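Local coordinates for protein histidinol-phosphate aminotransferase (PDB 3FTB) that probably acts as a pyridoxal 5'-phosphate-dependent aminotransferase, moving amino groups between histidinol phosphate and an oxo acid in histidine biosynthesis, at residues A[101-106]-A[122-127]. Numbering follows the deposited sequence.
Sequences ILIIVP and VVFSYL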
ATOM      1  N   ILE A 101      24.922   5.287   3.330  1.00 36.30           N
ATOM      2  CA  ILE A 101      24.248   6.192   4.251  1.00 32.56           C
ATOM      3  C   ILE A 101      24.910   6.229   5.632  1.00 34.78           C
ATOM      4  O   ILE A 101      25.435   5.231   6.113  1.00 39.72           O
ATOM      5  CB  ILE A 101      22.756   5.813   4.413  1.00 23.81           C
ATOM      6  CG1 ILE A 101      21.941   7.017   4.890  1.00 25.44           C
ATOM      7  CG2 ILE A 101      22.620   4.644   5.372  1.00 31.01           C
ATOM      8  CD1 ILE A 101      20.408   6.863   4.735  1.00 13.79           C
ATOM      9  N   LEU A 102      24.891   7.399   6.256  1.00 36.90           N
ATOM     10  CA  LEU A 102      25.251   7.536   7.664  1.00 35.20           C
ATOM     11  C   LEU A 102      23.987   7.389   8.507  1.00 37.19           C
ATOM     12  O   LEU A 102      23.063   8.199   8.389  1.00 31.88           O
ATOM     13  CB  LEU A 102      25.872   8.916   7.920  1.00 20.05           C
ATOM     14  CG  LEU A 102      26.371   9.260   9.324  1.00 17.63           C
ATOM     15  CD1 LEU A 102      27.710   8.635   9.518  1.00 25.97           C
ATOM     16  CD2 LEU A 102      26.466  10.775   9.459  1.00 20.65           C
ATOM     17  N   ILE A 103      23.938   6.357   9.345  1.00 34.98           N
ATOM     18  CA  ILE A 103      22.807   6.185  10.245  1.00 24.48           C
ATOM     19  C   ILE A 103      23.216   6.596  11.649  1.00 30.16           C
ATOM     20  O   ILE A 103      24.176   6.065  12.206  1.00 33.56           O
ATOM     21  CB  ILE A 103      22.253   4.743  10.247  1.00 26.36           C
ATOM     22  CG1 ILE A 103      22.088   4.228   8.817  1.00 33.50           C
ATOM     23  CG2 ILE A 103      20.910   4.702  10.968  1.00 20.19           C
ATOM     24  CD1 ILE A 103      21.538   2.824   8.723  1.00 33.12           C
ATOM     25  N   ILE A 104      22.516   7.590  12.190  1.00 31.99           N
ATOM     26  CA  ILE A 104      22.732   8.013  13.558  1.00 28.53           C
ATOM     27  C   ILE A 104      22.034   6.996  14.439  1.00 27.65           C
ATOM     28  O   ILE A 104      20.864   6.667  14.219  1.00 23.71           O
ATOM     29  CB  ILE A 104      22.173   9.422  13.833  1.00 30.48           C
ATOM     30  CG1 ILE A 104      23.163  10.484  13.356  1.00 32.90           C
ATOM     31  CG2 ILE A 104      21.934   9.610  15.331  1.00 30.84           C
ATOM     32  CD1 ILE A 104      23.734  10.225  11.986  1.00 35.14           C
ATOM     33  N   VAL A 105      22.750   6.510  15.444  1.00 29.99           N
ATOM     34  CA  VAL A 105      22.310   5.348  16.191  1.00 28.62           C
ATOM     35  C   VAL A 105      22.781   5.503  17.653  1.00 40.90           C
ATOM     36  O   VAL A 105      23.816   6.126  17.896  1.00 49.82           O
ATOM     37  CB  VAL A 105      22.876   4.081  15.509  1.00 25.02           C
ATOM     38  CG1 VAL A 105      24.326   3.845  15.936  1.00 16.49           C
ATOM     39  CG2 VAL A 105      21.997   2.874  15.780  1.00 29.66           C
ATOM     40  N   PRO A 106      22.012   4.975  18.633  1.00 34.65           N
ATOM     41  CA  PRO A 106      20.765   4.200  18.515  1.00 40.18           C
ATOM     42  C   PRO A 106      19.734   4.878  17.608  1.00 36.44           C
ATOM     43  O   PRO A 106      19.737   6.117  17.499  1.00 36.48           O
ATOM     44  CB  PRO A 106      20.236   4.163  19.956  1.00 33.96           C
ATOM     45  CG  PRO A 106      21.405   4.416  20.803  1.00 29.70           C
ATOM     46  CD  PRO A 106      22.330   5.288  20.039  1.00 28.44           C
ATOM     47  N   VAL A 122      26.493   1.108   4.913  1.00 32.43           N
ATOM     48  CA  VAL A 122      26.133   1.733   6.178  1.00 31.34           C
ATOM     49  C   VAL A 122      27.352   2.201   6.956  1.00 32.87           C
ATOM     50  O   VAL A 122      28.318   1.454   7.146  1.00 38.05           O
ATOM     51  CB  VAL A 122      25.295   0.783   7.059  1.00 33.13           C
ATOM     52  CG1 VAL A 122      25.301   1.244   8.508  1.00 28.84           C
ATOM     53  CG2 VAL A 122      23.879   0.706   6.532  1.00 32.87           C
ATOM     54  N   VAL A 123      27.281   3.448   7.404  1.00 32.67           N
ATOM     55  CA  VAL A 123      28.288   4.056   8.264  1.00 35.19           C
ATOM     56  C   VAL A 123      27.547   4.605   9.482  1.00 37.79           C
ATOM     57  O   VAL A 123      26.539   5.292   9.329  1.00 47.75           O
ATOM     58  CB  VAL A 123      28.995   5.207   7.532  1.00 35.88           C
ATOM     59  CG1 VAL A 123      30.007   5.886   8.436  1.00 31.57           C
ATOM     60  CG2 VAL A 123      29.650   4.696   6.254  1.00 34.72           C
ATOM     61  N   PHE A 124      28.022   4.302  10.686  1.00 33.55           N
ATOM     62  CA  PHE A 124      27.309   4.719  11.901  1.00 34.97           C
ATOM     63  C   PHE A 124      27.864   5.994  12.556  1.00 34.95           C
ATOM     64  O   PHE A 124      29.076   6.261  12.533  1.00 32.12           O
ATOM     65  CB  PHE A 124      27.237   3.577  12.936  1.00 33.30           C
ATOM     66  CG  PHE A 124      26.276   2.460  12.567  1.00 34.91           C
ATOM     67  CD1 PHE A 124      24.903   2.681  12.525  1.00 33.45           C
ATOM     68  CD2 PHE A 124      26.746   1.185  12.282  1.00 42.06           C
ATOM     69  CE1 PHE A 124      24.022   1.660  12.189  1.00 26.41           C
ATOM     70  CE2 PHE A 124      25.866   0.150  11.945  1.00 37.50           C
ATOM     71  CZ  PHE A 124      24.510   0.384  11.901  1.00 29.05           C
ATOM     72  N   SER A 125      26.958   6.793  13.119  1.00 21.91           N
ATOM     73  CA  SER A 125      27.338   7.866  14.028  1.00 21.41           C
ATOM     74  C   SER A 125      26.576   7.684  15.341  1.00 26.00           C
ATOM     75  O   SER A 125      25.333   7.649  15.361  1.00 19.42           O
ATOM     76  CB  SER A 125      27.067   9.250  13.430  1.00 20.69           C
ATOM     77  OG  SER A 125      27.491  10.276  14.320  1.00 25.76           O
ATOM     78  N   TYR A 126      27.323   7.548  16.433  1.00 29.22           N
ATOM     79  CA  TYR A 126      26.725   7.212  17.720  1.00 36.25           C
ATOM     80  C   TYR A 126      26.386   8.434  18.566  1.00 38.74           C
ATOM     81  O   TYR A 126      27.202   9.349  18.709  1.00 42.45           O
ATOM     82  CB  TYR A 126      27.667   6.302  18.506  1.00 39.07           C
ATOM     83  CG  TYR A 126      27.765   4.886  17.969  1.00 46.28           C
ATOM     84  CD1 TYR A 126      28.547   4.595  16.863  1.00 46.54           C
ATOM     85  CD2 TYR A 126      27.075   3.843  18.578  1.00 48.31           C
ATOM     86  CE1 TYR A 126      28.641   3.309  16.369  1.00 51.47           C
ATOM     87  CE2 TYR A 126      27.164   2.552  18.096  1.00 55.24           C
ATOM     88  CZ  TYR A 126      27.948   2.287  16.990  1.00 59.72           C
ATOM     89  OH  TYR A 126      28.036   0.997  16.505  1.00 65.52           O
ATOM     90  N   LEU A 127      25.180   8.451  19.124  1.00 28.71           N
ATOM     91  CA  LEU A 127      24.872   9.394  20.190  1.00 28.75           C
ATOM     92  C   LEU A 127      25.849   9.161  21.328  1.00 41.28           C
ATOM     93  O   LEU A 127      26.245   8.018  21.600  1.00 40.78           O
ATOM     94  CB  LEU A 127      23.452   9.189  20.709  1.00 24.52           C
ATOM     95  CG  LEU A 127      22.277   9.213  19.736  1.00 21.75           C
ATOM     96  CD1 LEU A 127      21.008   8.902  20.509  1.00 23.37           C
ATOM     97  CD2 LEU A 127      22.182  10.555  19.038  1.00 26.86           C
TER
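Val105 CG1 lies over one face of the Tyr126 ring, 3.9 Å from its centroid and close to the ring normal, a CH-pi contact. Val105 CG1 takes the crowded place between backbone N and carbonyl carbon (chi1 81°), which also sets it obliquely against the Phe124 ring, 3.7 Å from Phe124 CD1. One face of the Phe124 ring carries Val122 CG1, offset toward the rim, while Ile103 O sits at the ring's edge, 3.5 Å from Phe124 CD1. Ile330 and Glu112 add to this aromatic side.

On the sheet face of Leu102, Ile104, Val123 and Ser125, Leu102 CD1 crosses obliquely to Val123 CG1 at 3.7 Å, and Ile104 CD1 packs on Ser125 CB. Ser125 OG hydrogen-bonds Asp137. Leu127 CD1 rests on CD of Pro106, which follows a cis peptide.

Five backbone hydrogen bonds join the parallel strands, all from or to Ile101, Ile103 and Val105. Val123 N meets Ile101 O nearly along the C=O axis at 2.9 Å, whereas Ser125 N stands above the carbonyl plane of Ile103 O. Strand 121-126 is one edge of the seven-stranded mixed sheet; helix 110-117 links it to its inner neighbour 100-105 as a beta-alpha-beta unit, consistent with the large domain of fold-type I PLP-dependent aminotransferases. The chemistry is apolar packing on both faces of a backbone-bonded strand pair, with the Ser125 hydroxyl tying the edge strand to helix 135-141.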